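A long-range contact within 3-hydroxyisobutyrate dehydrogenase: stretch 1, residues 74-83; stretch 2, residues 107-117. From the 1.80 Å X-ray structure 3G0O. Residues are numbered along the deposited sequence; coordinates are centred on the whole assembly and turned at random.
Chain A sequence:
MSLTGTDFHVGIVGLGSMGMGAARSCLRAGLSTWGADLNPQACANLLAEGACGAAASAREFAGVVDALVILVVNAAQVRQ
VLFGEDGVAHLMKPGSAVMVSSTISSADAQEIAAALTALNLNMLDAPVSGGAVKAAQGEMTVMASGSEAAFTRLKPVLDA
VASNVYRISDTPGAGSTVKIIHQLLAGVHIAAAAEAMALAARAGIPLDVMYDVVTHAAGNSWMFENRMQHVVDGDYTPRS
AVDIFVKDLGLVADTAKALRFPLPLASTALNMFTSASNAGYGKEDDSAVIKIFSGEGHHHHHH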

# COMPACT_ATOMS: atom_id res chain seq x y z
N ASN A 74 3.91 24.12 4.23
CA ASN A 74 5.14 24.33 3.47
C ASN A 74 6.20 25.20 4.13
O ASN A 74 6.00 25.77 5.20
N ALA A 75 7.34 25.31 3.44
CA ALA A 75 8.48 26.09 3.91
C ALA A 75 8.12 27.56 4.07
O ALA A 75 8.57 28.22 5.01
N ALA A 76 7.31 28.07 3.15
CA ALA A 76 6.91 29.47 3.20
C ALA A 76 6.23 29.75 4.54
O ALA A 76 6.50 30.75 5.19
N GLN A 77 5.35 28.84 4.95
CA GLN A 77 4.64 28.99 6.21
C GLN A 77 5.56 28.79 7.41
O GLN A 77 5.36 29.40 8.46
N VAL A 78 6.57 27.94 7.27
CA VAL A 78 7.52 27.72 8.36
C VAL A 78 8.28 29.02 8.57
O VAL A 78 8.44 29.49 9.69
N ARG A 79 8.76 29.59 7.46
CA ARG A 79 9.50 30.84 7.52
C ARG A 79 8.67 31.99 8.09
O ARG A 79 9.21 32.85 8.79
N GLN A 80 7.38 32.01 7.78
CA GLN A 80 6.51 33.07 8.29
C GLN A 80 6.31 32.95 9.80
O GLN A 80 6.18 33.96 10.50
N VAL A 81 6.28 31.72 10.30
CA VAL A 81 6.12 31.49 11.73
C VAL A 81 7.41 31.88 12.46
O VAL A 81 7.37 32.45 13.56
N LEU A 82 8.55 31.57 11.84
CA LEU A 82 9.85 31.84 12.44
C LEU A 82 10.45 33.22 12.19
O LEU A 82 10.95 33.86 13.11
N PHE A 83 10.42 33.67 10.94
CA PHE A 83 11.01 34.96 10.59
C PHE A 83 10.04 35.88 9.85
O PHE A 83 8.98 36.24 10.37
N ALA A 107 17.45 21.62 1.29
CA ALA A 107 18.10 22.92 1.29
C ALA A 107 17.40 23.87 2.27
O ALA A 107 18.07 24.55 3.04
N ASP A 108 16.07 23.90 2.23
CA ASP A 108 15.33 24.78 3.13
C ASP A 108 15.52 24.40 4.59
O ASP A 108 15.63 25.27 5.46
N ALA A 109 15.56 23.10 4.88
CA ALA A 109 15.77 22.64 6.24
C ALA A 109 17.13 23.12 6.75
O ALA A 109 17.28 23.54 7.90
N GLN A 110 18.14 23.04 5.88
CA GLN A 110 19.49 23.46 6.25
C GLN A 110 19.58 24.98 6.42
O GLN A 110 20.22 25.47 7.35
N GLU A 111 18.94 25.72 5.52
CA GLU A 111 18.93 27.18 5.58
C GLU A 111 18.25 27.66 6.86
O GLU A 111 18.73 28.57 7.55
N ILE A 112 17.12 27.05 7.18
CA ILE A 112 16.35 27.39 8.37
C ILE A 112 17.13 27.05 9.64
O ILE A 112 17.12 27.81 10.61
N ALA A 113 17.81 25.90 9.63
CA ALA A 113 18.58 25.48 10.79
C ALA A 113 19.73 26.44 11.06
O ALA A 113 20.01 26.78 12.21
N ALA A 114 20.40 26.89 10.00
CA ALA A 114 21.51 27.81 10.15
C ALA A 114 21.04 29.11 10.81
O ALA A 114 21.71 29.64 11.70
N ALA A 115 19.90 29.62 10.36
CA ALA A 115 19.34 30.85 10.90
C ALA A 115 18.99 30.72 12.38
O ALA A 115 19.18 31.66 13.16
N LEU A 116 18.49 29.55 12.76
CA LEU A 116 18.11 29.30 14.15
C LEU A 116 19.34 29.08 15.03
O LEU A 116 19.37 29.50 16.19
N THR A 117 20.36 28.43 14.49
CA THR A 117 21.58 28.17 15.23
C THR A 117 22.24 29.50 15.61
O THR A 117 22.79 29.64 16.71

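How do the two stretches lie against each other? Helix 75-82 and helix 107-117 run nearly parallel, their directions only 7° apart and their axes 11.3 Å apart at closest approach. The register therefore advances in step, from Ala-75 beside Asp-108, through Arg-79 beside Ile-112, to Leu-82 beside Leu-116. At the start of the first helix, Asn-74 (chi1 p) caps it, its OD1 accepting from Gln-77 N at 2.8 Å.

What fills the space between the helices? Ile-112 is central: its CA-to-CB bond points sideways, but the m, t rotamer brings its end nearer the first helix. There Ile-112 CD1 lies 4.0 Å from CG1 of Val-78 (chi1 t), while Ile-112 CG2 lies 3.8 Å from Leu-82 CD1. Leu-82 and Leu-116 are both m, t, and their CD1 atoms meet at 4.0 Å, extending the apolar seam toward the C-terminal ends.

Where does the aromatic ring of Phe-83 go? Its CB points toward the second helix, with chi1 at -33°, between wells. Phe-83 CZ reaches Ala-115 CB at 3.7 Å and Leu-116 CD2 at 4.2 Å. The carbonyl Ile-112 O sits at the ring edge, 4.3 Å from Phe-83 CZ.

Which charges join the helices? Arg-79 starts sideways, yet its extended m, t, t chain carries the guanidinium across to two acids. Arg-79 NH2 donates to Asp-108 OD1 at 2.8 Å in a salt bridge, and Arg-79 NH1 adds a weak bond to Asp-108 OD1 at 2.9 Å. A second salt bridge links Arg-79 NH2 to Glu-111 OE1 at 3.1 Å. Ile-112 CG1 covers one guanidinium face, 4.2 Å from Arg-79 NH2, so the polar cluster adjoins the apolar seam. Asp-108 OD2 also packs 3.6 Å from Ala-75 CB.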

# COMPACT_ATOMS: atom_id res chain seq x y z
CB ASN A 74 4.79 24.92 2.11
CG ASN A 74 3.97 26.18 2.23
OD1 ASN A 74 4.36 27.12 2.92
ND2 ASN A 74 2.83 26.22 1.56
CB ALA A 75 9.64 25.95 2.93
CB ALA A 76 5.96 29.79 2.05
CB GLN A 77 3.45 28.02 6.26
CG GLN A 77 2.26 28.50 5.44
CD GLN A 77 1.16 27.46 5.30
OE1 GLN A 77 0.83 26.75 6.25
NE2 GLN A 77 0.58 27.37 4.11
CB VAL A 78 8.52 26.59 8.04
CG1 VAL A 78 9.54 26.47 9.17
CG2 VAL A 78 7.79 25.27 7.86
CB ARG A 79 10.03 31.21 6.13
CG ARG A 79 11.16 30.32 5.64
CD ARG A 79 11.84 30.94 4.43
NE ARG A 79 13.17 30.36 4.20
CZ ARG A 79 13.40 29.24 3.52
NH1 ARG A 79 12.39 28.56 2.99
NH2 ARG A 79 14.64 28.80 3.39
CB GLN A 80 5.16 33.06 7.57
CG GLN A 80 5.22 33.62 6.15
CD GLN A 80 3.86 33.69 5.46
OE1 GLN A 80 2.93 34.33 5.96
NE2 GLN A 80 3.75 33.03 4.31
CB VAL A 81 5.79 30.01 12.03
CG1 VAL A 81 5.95 29.72 13.52
CG2 VAL A 81 4.37 29.69 11.59
CB LEU A 82 10.85 30.78 12.01
CG LEU A 82 10.58 29.35 12.48
CD1 LEU A 82 11.69 28.43 11.98
CD2 LEU A 82 10.51 29.31 14.00
CB PHE A 83 12.26 34.75 9.73
CG PHE A 83 13.03 33.50 10.06
CD1 PHE A 83 12.83 32.33 9.33
CD2 PHE A 83 13.94 33.49 11.11
CE1 PHE A 83 13.53 31.17 9.64
CE2 PHE A 83 14.64 32.33 11.44
CZ PHE A 83 14.44 31.17 10.69
CB ALA A 107 18.08 23.51 -0.12
CB ASP A 108 13.84 24.77 2.78
CG ASP A 108 13.50 25.70 1.63
OD1 ASP A 108 14.15 26.76 1.50
OD2 ASP A 108 12.58 25.39 0.85
CB ALA A 109 15.68 21.12 6.31
CB GLN A 110 20.49 22.98 5.21
CG GLN A 110 20.64 21.47 5.15
CD GLN A 110 21.48 21.00 3.98
OE1 GLN A 110 22.62 21.41 3.82
NE2 GLN A 110 20.90 20.14 3.15
CB GLU A 111 18.22 27.75 4.37
CG GLU A 111 18.99 27.61 3.06
CD GLU A 111 18.12 27.80 1.83
OE1 GLU A 111 17.28 28.73 1.83
OE2 GLU A 111 18.28 27.03 0.86
CB ILE A 112 15.00 26.65 8.39
CG1 ILE A 112 14.13 27.14 7.23
CG2 ILE A 112 14.30 26.85 9.73
CD1 ILE A 112 12.86 26.35 7.02
CB ALA A 113 19.12 24.07 10.57
CB ALA A 114 22.14 28.11 8.79
CB ALA A 115 18.09 31.25 10.11
CB LEU A 116 17.18 28.09 14.25
CG LEU A 116 15.77 28.25 13.66
CD1 LEU A 116 15.01 26.94 13.75
CD2 LEU A 116 15.03 29.35 14.41
CB THR A 117 22.58 27.34 14.41
OG1 THR A 117 22.04 26.03 14.18
CG2 THR A 117 23.91 27.21 15.15